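Local coordinates for protein biofilm growth-associated repressor (Xylella fastidiosa, PDB 3PQK) that represses transcription of its own operon by binding a palindromic AT-rich sequence that spans the -10 region of the blh promoter, at residues B[48-51]-B[52-55]; B[35-38]-B[39-43]; B[22-25]-B[26-29]; B[89-92]-B[93-97]. All coordinates share one frame; numbering follows the deposited sequence.

Contact 1 of 4, residues B[48-51]-B[52-55]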
loop_
_atom_site.group_PDB
_atom_site.type_symbol
_atom_site.label_atom_id
_atom_site.label_comp_id
_atom_site.label_asym_id
_atom_site.label_seq_id
_atom_site.Cartn_x
_atom_site.Cartn_y
_atom_site.Cartn_z
ATOM N N ILE B 48 3.690 18.551 -11.981
ATOM C CA ILE B 48 4.990 18.456 -11.332
ATOM C C ILE B 48 6.051 18.608 -12.438
ATOM O O ILE B 48 6.010 17.878 -13.433
ATOM C CB ILE B 48 5.131 17.115 -10.531
ATOM C CG1 ILE B 48 4.082 16.992 -9.367
ATOM C CG2 ILE B 48 6.578 16.872 -10.041
ATOM C CD1 ILE B 48 4.295 17.871 -8.077
ATOM N N GLY B 49 6.966 19.552 -12.264
ATOM C CA GLY B 49 8.022 19.810 -13.236
ATOM C C GLY B 49 9.326 19.129 -12.892
ATOM O O GLY B 49 9.327 18.092 -12.233
ATOM N N GLN B 50 10.444 19.739 -13.295
ATOM C CA GLN B 50 11.785 19.227 -13.034
ATOM C C GLN B 50 12.474 19.977 -11.884
ATOM O O GLN B 50 12.072 21.101 -11.598
ATOM C CB GLN B 50 12.634 19.262 -14.316
ATOM C CG GLN B 50 12.140 18.317 -15.422
ATOM C CD GLN B 50 12.108 16.851 -15.034
ATOM O OE1 GLN B 50 12.804 16.399 -14.114
ATOM N NE2 GLN B 50 11.308 16.073 -15.751
ATOM N N PRO B 51 13.483 19.407 -11.179
ATOM C CA PRO B 51 14.072 18.062 -11.332
ATOM C C PRO B 51 13.203 16.922 -10.771
ATOM O O PRO B 51 13.426 15.768 -11.124
ATOM C CB PRO B 51 15.423 18.201 -10.621
ATOM C CG PRO B 51 15.155 19.192 -9.521
ATOM C CD PRO B 51 14.126 20.156 -10.078
ATOM N N THR B 52 12.195 17.272 -9.942
ATOM C CA THR B 52 11.253 16.396 -9.217
ATOM C C THR B 52 10.655 15.238 -10.028
ATOM O O THR B 52 10.874 14.080 -9.664
ATOM C CB THR B 52 10.230 17.246 -8.446
ATOM O OG1 THR B 52 10.949 18.263 -7.754
ATOM C CG2 THR B 52 9.410 16.436 -7.448
ATOM N N LEU B 53 9.937 15.539 -11.119
ATOM C CA LEU B 53 9.304 14.528 -11.980
ATOM C C LEU B 53 10.265 13.433 -12.440
ATOM O O LEU B 53 9.951 12.254 -12.268
ATOM C CB LEU B 53 8.576 15.190 -13.175
ATOM C CG LEU B 53 7.581 14.334 -13.955
ATOM C CD1 LEU B 53 6.183 14.478 -13.400
ATOM C CD2 LEU B 53 7.560 14.753 -15.389
ATOM N N SER B 54 11.442 13.795 -12.968
ATOM C CA SER B 54 12.407 12.776 -13.391
ATOM C C SER B 54 13.130 12.105 -12.221
ATOM O O SER B 54 13.572 10.973 -12.373
ATOM C CB SER B 54 13.391 13.311 -14.433
ATOM O OG SER B 54 12.910 13.068 -15.745
ATOM N N GLN B 55 13.227 12.782 -11.053
ATOM C CA GLN B 55 13.822 12.176 -9.844
ATOM C C GLN B 55 12.916 11.037 -9.367
ATOM O O GLN B 55 13.394 9.919 -9.126
ATOM C CB GLN B 55 13.984 13.192 -8.700
ATOM C CG GLN B 55 15.116 14.193 -8.908
ATOM C CD GLN B 55 15.117 15.330 -7.907
ATOM O OE1 GLN B 55 14.179 15.521 -7.123
ATOM N NE2 GLN B 55 16.184 16.114 -7.908
#

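Contact 2 of 4, residues B[35-38]-B[39-43]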
loop_
_atom_site.group_PDB
_atom_site.type_symbol
_atom_site.label_atom_id
_atom_site.label_comp_id
_atom_site.label_asym_id
_atom_site.label_seq_id
_atom_site.Cartn_x
_atom_site.Cartn_y
_atom_site.Cartn_z
ATOM N N GLY B 35 -2.263 4.262 -19.194
ATOM C CA GLY B 35 -1.456 4.040 -20.384
ATOM C C GLY B 35 -0.051 4.583 -20.287
ATOM O O GLY B 35 0.353 5.086 -19.234
ATOM N N GLU B 36 0.696 4.477 -21.393
ATOM C CA GLU B 36 2.087 4.934 -21.522
ATOM C C GLU B 36 2.122 6.420 -21.771
ATOM O O GLU B 36 1.375 6.901 -22.624
ATOM C CB GLU B 36 2.784 4.229 -22.703
ATOM C CG GLU B 36 2.743 2.709 -22.646
ATOM C CD GLU B 36 3.562 1.956 -23.680
ATOM O OE1 GLU B 36 4.270 2.606 -24.484
ATOM O OE2 GLU B 36 3.506 0.705 -23.673
ATOM N N PHE B 37 2.965 7.161 -21.041
ATOM C CA PHE B 37 3.060 8.607 -21.233
ATOM C C PHE B 37 4.494 9.072 -21.310
ATOM O O PHE B 37 5.372 8.499 -20.659
ATOM C CB PHE B 37 2.331 9.372 -20.117
ATOM C CG PHE B 37 0.846 9.113 -20.063
ATOM C CD1 PHE B 37 -0.021 9.760 -20.938
ATOM C CD2 PHE B 37 0.318 8.181 -19.182
ATOM C CE1 PHE B 37 -1.396 9.505 -20.900
ATOM C CE2 PHE B 37 -1.064 7.937 -19.135
ATOM C CZ PHE B 37 -1.912 8.603 -19.995
ATOM N N SER B 38 4.719 10.169 -22.048
ATOM C CA SER B 38 6.052 10.714 -22.160
ATOM C C SER B 38 6.258 11.580 -20.935
ATOM O O SER B 38 5.302 11.820 -20.209
ATOM C CB SER B 38 6.198 11.512 -23.458
ATOM O OG SER B 38 5.604 12.790 -23.311
ATOM N N VAL B 39 7.480 12.065 -20.708
ATOM C CA VAL B 39 7.806 12.923 -19.571
ATOM C C VAL B 39 7.036 14.241 -19.634
ATOM O O VAL B 39 6.552 14.711 -18.604
ATOM C CB VAL B 39 9.352 13.062 -19.364
ATOM C CG1 VAL B 39 10.040 13.820 -20.510
ATOM C CG2 VAL B 39 9.704 13.675 -18.017
ATOM N N GLY B 40 6.872 14.786 -20.841
ATOM C CA GLY B 40 6.120 16.018 -21.077
ATOM C C GLY B 40 4.654 15.868 -20.748
ATOM O O GLY B 40 4.076 16.745 -20.122
ATOM N N GLU B 41 4.045 14.738 -21.150
ATOM C CA GLU B 41 2.658 14.409 -20.874
ATOM C C GLU B 41 2.430 14.194 -19.378
ATOM O O GLU B 41 1.381 14.596 -18.844
ATOM C CB GLU B 41 2.252 13.158 -21.639
ATOM C CG GLU B 41 2.331 13.371 -23.132
ATOM C CD GLU B 41 2.080 12.168 -24.011
ATOM O OE1 GLU B 41 2.446 11.034 -23.635
ATOM O OE2 GLU B 41 1.511 12.368 -25.103
ATOM N N LEU B 42 3.409 13.556 -18.692
ATOM C CA LEU B 42 3.300 13.331 -17.247
ATOM C C LEU B 42 3.333 14.665 -16.511
ATOM O O LEU B 42 2.517 14.892 -15.628
ATOM C CB LEU B 42 4.397 12.351 -16.738
ATOM C CG LEU B 42 4.198 10.901 -17.182
ATOM C CD1 LEU B 42 5.449 10.102 -17.044
ATOM C CD2 LEU B 42 2.978 10.251 -16.536
ATOM N N GLU B 43 4.240 15.560 -16.917
ATOM C CA GLU B 43 4.414 16.886 -16.322
ATOM C C GLU B 43 3.134 17.708 -16.400
ATOM O O GLU B 43 2.769 18.346 -15.419
ATOM C CB GLU B 43 5.585 17.627 -16.984
ATOM C CG GLU B 43 5.709 19.102 -16.613
ATOM C CD GLU B 43 6.855 19.834 -17.284
ATOM O OE1 GLU B 43 7.924 19.971 -16.645
ATOM O OE2 GLU B 43 6.687 20.266 -18.448
HETATM O O HOH W 1 8.060 14.609 -23.527
#

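Contact 3 of 4, residues B[22-25]-B[26-29]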
loop_
_atom_site.group_PDB
_atom_site.type_symbol
_atom_site.label_atom_id
_atom_site.label_comp_id
_atom_site.label_asym_id
_atom_site.label_seq_id
_atom_site.Cartn_x
_atom_site.Cartn_y
_atom_site.Cartn_z
ATOM N N HIS B 22 5.145 8.251 -1.466
ATOM C CA HIS B 22 5.504 9.599 -1.906
ATOM C C HIS B 22 4.369 10.075 -2.770
ATOM O O HIS B 22 4.034 9.386 -3.724
ATOM C CB HIS B 22 6.849 9.637 -2.659
ATOM C CG HIS B 22 7.384 11.015 -2.945
ATOM N ND1 HIS B 22 6.607 11.992 -3.560
ATOM C CD2 HIS B 22 8.623 11.518 -2.734
ATOM C CE1 HIS B 22 7.377 13.063 -3.656
ATOM N NE2 HIS B 22 8.604 12.824 -3.189
ATOM N N PRO B 23 3.717 11.217 -2.440
ATOM C CA PRO B 23 2.577 11.693 -3.261
ATOM C C PRO B 23 2.838 11.800 -4.757
ATOM O O PRO B 23 1.966 11.442 -5.549
ATOM C CB PRO B 23 2.229 13.055 -2.632
ATOM C CG PRO B 23 3.457 13.462 -1.850
ATOM C CD PRO B 23 3.991 12.157 -1.324
ATOM N N VAL B 24 4.039 12.243 -5.155
ATOM C CA VAL B 24 4.394 12.378 -6.579
ATOM C C VAL B 24 4.497 10.987 -7.222
ATOM O O VAL B 24 3.936 10.786 -8.311
ATOM C CB VAL B 24 5.645 13.272 -6.824
ATOM C CG1 VAL B 24 6.028 13.307 -8.308
ATOM C CG2 VAL B 24 5.424 14.693 -6.279
ATOM N N ARG B 25 5.108 10.012 -6.514
ATOM C CA ARG B 25 5.168 8.621 -7.004
ATOM C C ARG B 25 3.774 8.051 -7.174
ATOM O O ARG B 25 3.495 7.415 -8.184
ATOM C CB ARG B 25 5.981 7.729 -6.073
ATOM C CG ARG B 25 7.450 8.028 -6.120
ATOM C CD ARG B 25 8.189 7.221 -5.078
ATOM N NE ARG B 25 9.396 7.907 -4.638
ATOM C CZ ARG B 25 10.009 7.703 -3.477
ATOM N NH1 ARG B 25 9.529 6.820 -2.608
ATOM N NH2 ARG B 25 11.108 8.378 -3.176
ATOM N N LEU B 26 2.875 8.335 -6.232
ATOM C CA LEU B 26 1.501 7.874 -6.352
ATOM C C LEU B 26 0.748 8.457 -7.559
ATOM O O LEU B 26 0.062 7.715 -8.258
ATOM C CB LEU B 26 0.729 8.104 -5.056
ATOM C CG LEU B 26 1.049 7.087 -3.978
ATOM C CD1 LEU B 26 0.482 7.531 -2.633
ATOM C CD2 LEU B 26 0.481 5.717 -4.346
HETATM N N MSE B 27 0.892 9.764 -7.796
HETATM C CA MSE B 27 0.231 10.436 -8.932
HETATM C C MSE B 27 0.762 9.836 -10.239
HETATM O O MSE B 27 -0.023 9.460 -11.097
HETATM C CB MSE B 27 0.471 11.949 -8.874
HETATM C CG MSE B 27 -0.214 12.629 -7.695
HETATM SE SE MSE B 27 0.018 14.578 -7.683
HETATM C CE MSE B 27 1.766 14.789 -7.067
ATOM N N LEU B 28 2.075 9.577 -10.296
ATOM C CA LEU B 28 2.725 8.959 -11.437
ATOM C C LEU B 28 2.197 7.560 -11.718
ATOM O O LEU B 28 1.789 7.297 -12.825
ATOM C CB LEU B 28 4.257 8.961 -11.232
ATOM C CG LEU B 28 4.933 10.324 -11.404
ATOM C CD1 LEU B 28 6.366 10.286 -10.911
ATOM C CD2 LEU B 28 4.884 10.793 -12.872
ATOM N N VAL B 29 2.176 6.662 -10.727
ATOM C CA VAL B 29 1.695 5.292 -10.949
ATOM C C VAL B 29 0.212 5.217 -11.290
ATOM O O VAL B 29 -0.171 4.507 -12.217
ATOM C CB VAL B 29 2.183 4.258 -9.891
ATOM C CG1 VAL B 29 3.713 4.191 -9.853
ATOM C CG2 VAL B 29 1.635 4.576 -8.500
#

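Contact 4 of 4, residues B[89-92]-B[93-97]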
loop_
_atom_site.group_PDB
_atom_site.type_symbol
_atom_site.label_atom_id
_atom_site.label_comp_id
_atom_site.label_asym_id
_atom_site.label_seq_id
_atom_site.Cartn_x
_atom_site.Cartn_y
_atom_site.Cartn_z
ATOM N N ASN B 89 -2.637 -1.104 -9.390
ATOM C CA ASN B 89 -3.994 -1.259 -9.907
ATOM C C ASN B 89 -5.066 -1.185 -8.789
ATOM O O ASN B 89 -6.120 -0.598 -9.013
ATOM C CB ASN B 89 -4.105 -2.554 -10.716
ATOM C CG ASN B 89 -3.669 -2.393 -12.159
ATOM O OD1 ASN B 89 -2.779 -3.089 -12.644
ATOM N ND2 ASN B 89 -4.270 -1.458 -12.876
ATOM N N ALA B 90 -4.771 -1.724 -7.579
ATOM C CA ALA B 90 -5.685 -1.677 -6.429
ATOM C C ALA B 90 -5.766 -0.283 -5.852
ATOM O O ALA B 90 -6.849 0.144 -5.476
ATOM C CB ALA B 90 -5.240 -2.652 -5.348
ATOM N N LEU B 91 -4.629 0.427 -5.759
ATOM C CA LEU B 91 -4.604 1.810 -5.262
ATOM C C LEU B 91 -5.405 2.711 -6.226
ATOM O O LEU B 91 -6.101 3.630 -5.771
ATOM C CB LEU B 91 -3.156 2.330 -5.154
ATOM C CG LEU B 91 -2.248 1.714 -4.078
ATOM C CD1 LEU B 91 -0.775 2.022 -4.377
ATOM C CD2 LEU B 91 -2.626 2.220 -2.653
ATOM N N TYR B 92 -5.328 2.434 -7.553
ATOM C CA TYR B 92 -6.076 3.202 -8.568
ATOM C C TYR B 92 -7.566 3.058 -8.307
ATOM O O TYR B 92 -8.232 4.075 -8.071
ATOM C CB TYR B 92 -5.737 2.756 -10.007
ATOM C CG TYR B 92 -6.486 3.527 -11.081
ATOM C CD1 TYR B 92 -6.057 4.788 -11.493
ATOM C CD2 TYR B 92 -7.594 2.977 -11.718
ATOM C CE1 TYR B 92 -6.737 5.501 -12.477
ATOM C CE2 TYR B 92 -8.277 3.677 -12.717
ATOM C CZ TYR B 92 -7.839 4.937 -13.095
ATOM O OH TYR B 92 -8.497 5.639 -14.072
ATOM N N THR B 93 -8.062 1.795 -8.268
ATOM C CA THR B 93 -9.479 1.447 -8.037
ATOM C C THR B 93 -10.024 2.000 -6.703
ATOM O O THR B 93 -11.139 2.522 -6.663
ATOM C CB THR B 93 -9.684 -0.083 -8.120
ATOM O OG1 THR B 93 -9.191 -0.573 -9.370
ATOM C CG2 THR B 93 -11.150 -0.488 -7.966
ATOM N N ILE B 94 -9.254 1.869 -5.617
ATOM C CA ILE B 94 -9.716 2.330 -4.301
ATOM C C ILE B 94 -9.686 3.850 -4.186
ATOM O O ILE B 94 -10.636 4.431 -3.667
ATOM C CB ILE B 94 -8.920 1.656 -3.144
ATOM C CG1 ILE B 94 -9.089 0.117 -3.142
ATOM C CG2 ILE B 94 -9.314 2.246 -1.783
ATOM C CD1 ILE B 94 -7.886 -0.638 -2.479
ATOM N N PHE B 95 -8.582 4.492 -4.624
ATOM C CA PHE B 95 -8.395 5.926 -4.422
ATOM C C PHE B 95 -8.462 6.850 -5.642
ATOM O O PHE B 95 -9.281 7.772 -5.655
ATOM C CB PHE B 95 -7.083 6.182 -3.643
ATOM C CG PHE B 95 -6.971 5.464 -2.320
ATOM C CD1 PHE B 95 -7.614 5.958 -1.182
ATOM C CD2 PHE B 95 -6.197 4.309 -2.196
ATOM C CE1 PHE B 95 -7.515 5.300 0.044
ATOM C CE2 PHE B 95 -6.073 3.664 -0.959
ATOM C CZ PHE B 95 -6.732 4.166 0.155
ATOM N N CYS B 96 -7.543 6.676 -6.602
ATOM C CA CYS B 96 -7.396 7.541 -7.773
ATOM C C CYS B 96 -8.613 7.611 -8.664
ATOM O O CYS B 96 -8.941 8.705 -9.133
ATOM C CB CYS B 96 -6.130 7.190 -8.549
ATOM S SG CYS B 96 -4.664 7.011 -7.491
ATOM N N ALA B 97 -9.293 6.473 -8.875
ATOM C CA ALA B 97 -10.511 6.386 -9.692
ATOM C C ALA B 97 -11.681 7.264 -9.154
ATOM O O ALA B 97 -12.558 7.631 -9.938
ATOM C CB ALA B 97 -10.957 4.938 -9.813
#

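Contact 1 of 4, residues B[48-51]-B[52-55]
The Q50 side-chain amide offers both its ends to S54: OE1 accepts from S54 N at 3.2 Å, the donor standing 24° off the amide carbonyl plane, and NE2 makes a weak bond to S54 OG at 3.4 Å. The second flat amide, that of Q55, runs beside the P51 ring in the same direction, its NE2 3.5 Å from P51 CB. Q50 points away from the helix at CB, but a bend at chi2 (-60°) folds the amide back over the first turn. The peptide bond before P51 is cis, which turns the chain sharply just where helix 52-62 starts. Two backbone bonds join that corner to the helix: L53 N to G49 O at 2.9 Å, nearly straight at 163°, and Q55 N to P51 O at 3.0 Å. On the inner side, I48 CB meets L53 CD1 at 4.0 Å and I48 CG2 lies 3.9 Å from T52 CG2, the two side chains crossing at a slant. I48 also packs on V24 and M27 of helix 23-33, while L53 rests on V39, E43 and L28, so the apolar half belongs to the core of the helix-turn-helix predicted for residues 39-62. This piece is its turn and the start of its second helix, in this fold usually the DNA-reading one. The early amides of L53, S54 and Q55 thus find acceptors in the turn rather than in a preceding helical turn, and the partly negative OE1 of Q50 probably suits the partial positive charge at the start of the helix.

Contact 2 of 4, residues B[35-38]-B[39-43]
F37 and L42 make the tight apolar part: F37 CB lies 3.7 Å from L42 CD2, and both side chains press on T31 and L32 of helix 23-33. Next to them S38 and E41 pair reciprocally. S38 N donates to E41 OE1 at 2.9 Å and 166°, reaching the oxygen on its anti side and somewhat out of the carboxylate plane; in return E41 N makes a longer, weak bond to S38 OG at 3.3 Å. With OG set between the backbone N and the carbonyl carbon (chi1 79°), S38 turns its hydroxyl over the start of the helix. E41 OE1 also sits at the edge of the F37 ring, 3.9 Å from CD1, with carboxylate and ring planes 73° apart. On the looser side one water lies 3.1 Å from S38 OG and accepts from G40 N at 2.9 Å, so solvent serves an amide of the first turn. E36, in the loop before the cap, forms a salt bridge with R69, and the F37 backbone bonds to Y77 of strand 76-79 in the wing. The S38-E41 pair is a capping box, here opening the first helix of the predicted helix-turn-helix within a winged-helix domain.

Contact 3 of 4, residues B[22-25]-B[26-29]
H22 holds the start of helix 23-33 through two acceptors: its O takes L26 N at 3.0 Å and 161°, and its ring ND1 takes V24 N, also at 3.0 Å and close to the ring plane. With CG trans to the backbone N (chi1 -171°), the imidazole swings over the first turn and caps it from the N-cap position. P23, which has no N-H to satisfy, follows it. R25 reaches back so that H22 CB lies 3.5 Å above one face of its guanidinium, offset toward the rim; the group itself is held by T19 O and Q56 OE1. Deeper in, the selenomethionine M27 curls at its last torsion and lays CE against V24 CG2 at 3.7 Å. V24 and L28 run side by side, CG1 to CD1 at 4.0 Å. I48 covers V24 and M27 from the loop before helix 52-62, I46 packs on L28, and A10 and M6 of the second subunit meet L26 and M27. Since ND1 acts as acceptor it is probably unprotonated, which is consistent with a neutral H22 carrying its hydrogen on NE2; protonation of both nitrogens would presumably cost the cap its bond.

Contact 4 of 4, residues B[89-92]-B[93-97]
Helix 84-96 runs with regular bonds through I94 N to A90 O and F95 N to L91 O, then widens into a pi-type turn where A97 N bonds to Y92 O at 2.7 Å and 167° and C96 N bonds only weakly to L91 O. T93 grips N89 O twice, with N at 3.2 Å and OG1 at 3.1 Å, from opposite faces of the carbonyl plane. Y92 leans toward the C-terminal end of the helix, CG trans to the backbone N (chi1 -180°): A97 CB lies over one ring face, 4.1 Å above it toward the rim, and C96 CB approaches CD1 obliquely at 3.8 Å. The ring also packs on C30, and its OH bonds to E34. C96 itself forms a disulfide with C30, pinning this last helix of the winged-helix domain to helix 23-33 and agreeing with a redox switch. On another side, L91 CD2 meets F95 CE2 at 4.1 Å, the side chains slanting across each other, while L91 O sits at the ring edge of F95 and I94 CG2 lies over the centre of one face at 3.6 Å. K83 of the second subunit makes a cation-pi contact with F95 and a hydrogen bond to I94 O; A90 meets its counterpart in that subunit.

How the contacts relate
From the N terminus the contacts come in the order 3, 2, 1, 4, strictly in series: none nests or crosses, and each spans one unbroken stretch, three at the start of a helix and contact 4 in the last turns of helix 84-96. Contact 3 starts helix 23-33, contact 2 starts helix 39-46, and contact 1 starts helix 52-62, so the three mark successive helix beginnings that converge on one core. Contact 1 touches both others, through L53 on L28 and V39, and L42 of contact 2 just reaches L28. Contact 4, after the wing strands, touches contact 3 through L91 on L26 but neither of the remaining two; contacts 3 and 4 both meet the second subunit.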